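Long-range contact in 1,4-dihydroxy-2-naphthoyl-CoA hydrolase (Synechocystis sp., PDB 4K00), which hydrolyses 1,4-dihydroxy-2-naphthoyl-CoA to 1,4-dihydroxy-2-naphthoate and CoA, a step in the biosynthesis of phylloquinone (vitamin K1): residues A89-C94 / H113-A118. Residues are numbered along the deposited sequence; the frame is centred on the assembly and turned at random.
Sequences AHRFCC and HHVCIA
H90 O takes the backbone hydrogen of C116 N at 2.9 Å, with an N-H...O angle of 160°, and also receives the CA-H of V115. Two further bonds, F92 N to H114 O and H114 N to F92 O, close the hydrogen-bonded antiparallel pair F92-H114, flanked by the non-hydrogen-bonded pairs R91-V115 and C93-H113. On the face carrying F92 and H114, the rings are nearly parallel, their planes 6° apart, but displaced laterally, with little of one ring lying above the other. H114 CB instead sits over the phenyl face, 3.7 Å from the F92 ring centroid, a CH-pi contact; with chi1 65°, F92 CG lies between its backbone N and carbonyl carbon and leans toward H114. H114 NE2 is hydrogen-bonded to T112 OG1. On the other face, in one of the two conformers of C93, its SG stands over the centre of the H113 imidazole, 3.8 Å from the ring centroid. R91 runs beside H113, placing NH1 3.6 Å from H113 CD2, with guanidinium and ring planes inclined to each other; R91 CG meets V115 CG1 at 3.9 Å. An alanine in place of H113 would probably leave R91 NH1 without the ring beside it and, in that conformer, C93 SG without its aromatic partner. These pairings join strands 91-100 and 106-118, a beta-hairpin within the antiparallel sheet of the hotdog fold.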
loop_
_atom_site.group_PDB
_atom_site.type_symbol
_atom_site.label_atom_id
_atom_site.label_comp_id
_atom_site.label_asym_id
_atom_site.label_seq_id
_atom_site.Cartn_x
_atom_site.Cartn_y
_atom_site.Cartn_z
ATOM N N ALA A 89 7.973 -28.328 -14.005
ATOM C CA ALA A 89 6.613 -28.838 -13.871
ATOM C C ALA A 89 5.821 -27.932 -12.934
ATOM O O ALA A 89 4.606 -27.815 -13.054
ATOM C CB ALA A 89 6.619 -30.273 -13.342
ATOM N N HIS A 90 6.510 -27.295 -11.997
ATOM C CA HIS A 90 5.833 -26.679 -10.870
ATOM C C HIS A 90 6.104 -25.184 -10.776
ATOM O O HIS A 90 5.582 -24.526 -9.890
ATOM C CB HIS A 90 6.219 -27.374 -9.564
ATOM C CG HIS A 90 7.677 -27.279 -9.237
ATOM N ND1 HIS A 90 8.571 -28.292 -9.514
ATOM C CD2 HIS A 90 8.395 -26.293 -8.654
ATOM C CE1 HIS A 90 9.781 -27.928 -9.122
ATOM N NE2 HIS A 90 9.702 -26.717 -8.601
ATOM N N ARG A 91 6.905 -24.650 -11.696
ATOM C CA ARG A 91 7.390 -23.274 -11.603
ATOM C C ARG A 91 7.236 -22.541 -12.943
ATOM O O ARG A 91 7.534 -23.088 -14.004
ATOM C CB ARG A 91 8.865 -23.254 -11.185
ATOM C CG ARG A 91 9.426 -21.865 -10.938
ATOM C CD ARG A 91 10.733 -21.872 -10.144
ATOM N NE ARG A 91 11.786 -22.633 -10.799
ATOM C CZ ARG A 91 12.695 -22.094 -11.604
ATOM N NH1 ARG A 91 12.667 -20.790 -11.850
ATOM N NH2 ARG A 91 13.625 -22.857 -12.169
ATOM N N PHE A 92 6.793 -21.296 -12.881
ATOM C CA PHE A 92 6.883 -20.412 -14.027
ATOM C C PHE A 92 7.530 -19.082 -13.683
ATOM O O PHE A 92 7.610 -18.687 -12.504
ATOM C CB PHE A 92 5.529 -20.223 -14.718
ATOM C CG PHE A 92 4.482 -19.528 -13.887
ATOM C CD1 PHE A 92 4.349 -18.142 -13.928
ATOM C CD2 PHE A 92 3.590 -20.252 -13.115
ATOM C CE1 PHE A 92 3.374 -17.495 -13.184
ATOM C CE2 PHE A 92 2.617 -19.610 -12.364
ATOM C CZ PHE A 92 2.497 -18.227 -12.416
ATOM N N CYS A 93 7.962 -18.373 -14.720
ATOM C CA CYS A 93 8.765 -17.168 -14.553
ATOM C C CYS A 93 8.238 -16.042 -15.426
ATOM O O CYS A 93 8.157 -16.189 -16.649
ATOM C CB CYS A 93 10.212 -17.448 -14.939
ATOM S SG CYS A 93 10.965 -18.798 -14.014
ATOM N N CYS A 94 7.904 -14.922 -14.789
ATOM C CA CYS A 94 7.459 -13.721 -15.483
ATOM C C CYS A 94 8.612 -12.725 -15.628
ATOM O O CYS A 94 9.333 -12.454 -14.667
ATOM C CB CYS A 94 6.335 -13.060 -14.694
ATOM S SG CYS A 94 4.830 -14.048 -14.533
ATOM N N HIS A 113 9.106 -15.215 -9.963
ATOM C CA HIS A 113 8.973 -16.659 -10.113
ATOM C C HIS A 113 7.879 -17.138 -9.170
ATOM O O HIS A 113 7.768 -16.665 -8.019
ATOM C CB HIS A 113 10.259 -17.401 -9.731
ATOM C CG HIS A 113 11.467 -17.021 -10.529
ATOM N ND1 HIS A 113 11.449 -16.070 -11.528
ATOM C CD2 HIS A 113 12.742 -17.469 -10.463
ATOM C CE1 HIS A 113 12.663 -15.949 -12.041
ATOM N NE2 HIS A 113 13.463 -16.790 -11.416
ATOM N N HIS A 114 7.108 -18.098 -9.650
ATOM C CA HIS A 114 5.900 -18.556 -8.985
ATOM C C HIS A 114 5.897 -20.073 -9.018
ATOM O O HIS A 114 6.254 -20.693 -10.037
ATOM C CB HIS A 114 4.655 -18.062 -9.731
ATOM C CG HIS A 114 4.674 -16.602 -10.057
ATOM N ND1 HIS A 114 3.790 -15.707 -9.498
ATOM C CD2 HIS A 114 5.451 -15.885 -10.904
ATOM C CE1 HIS A 114 4.024 -14.500 -9.984
ATOM N NE2 HIS A 114 5.036 -14.579 -10.830
ATOM N N VAL A 115 5.479 -20.688 -7.920
ATOM C CA VAL A 115 5.429 -22.124 -7.872
ATOM C C VAL A 115 4.074 -22.588 -7.381
ATOM O O VAL A 115 3.398 -21.897 -6.614
ATOM C CB VAL A 115 6.522 -22.714 -6.974
ATOM C CG1 VAL A 115 7.899 -22.236 -7.416
ATOM C CG2 VAL A 115 6.257 -22.364 -5.521
ATOM N N CYS A 116 3.677 -23.760 -7.847
ATOM C CA CYS A 116 2.459 -24.373 -7.380
ATOM C C CYS A 116 2.794 -25.360 -6.280
ATOM O O CYS A 116 3.644 -26.228 -6.467
ATOM C CB CYS A 116 1.765 -25.078 -8.532
ATOM S SG CYS A 116 0.211 -25.860 -8.080
ATOM N N ILE A 117 2.129 -25.217 -5.134
ATOM C CA ILE A 117 2.286 -26.165 -4.037
ATOM C C ILE A 117 0.941 -26.716 -3.573
ATOM O O ILE A 117 -0.065 -26.000 -3.535
ATOM C CB ILE A 117 3.020 -25.545 -2.833
ATOM C CG1 ILE A 117 2.306 -24.280 -2.357
ATOM C CG2 ILE A 117 4.459 -25.222 -3.198
ATOM C CD1 ILE A 117 2.884 -23.675 -1.093
ATOM N N ALA A 118 0.937 -27.995 -3.228
ATOM C CA ALA A 118 -0.224 -28.616 -2.613
ATOM C C ALA A 118 -0.274 -28.243 -1.140
ATOM O O ALA A 118 0.760 -28.186 -0.476
ATOM C CB ALA A 118 -0.166 -30.119 -2.781
#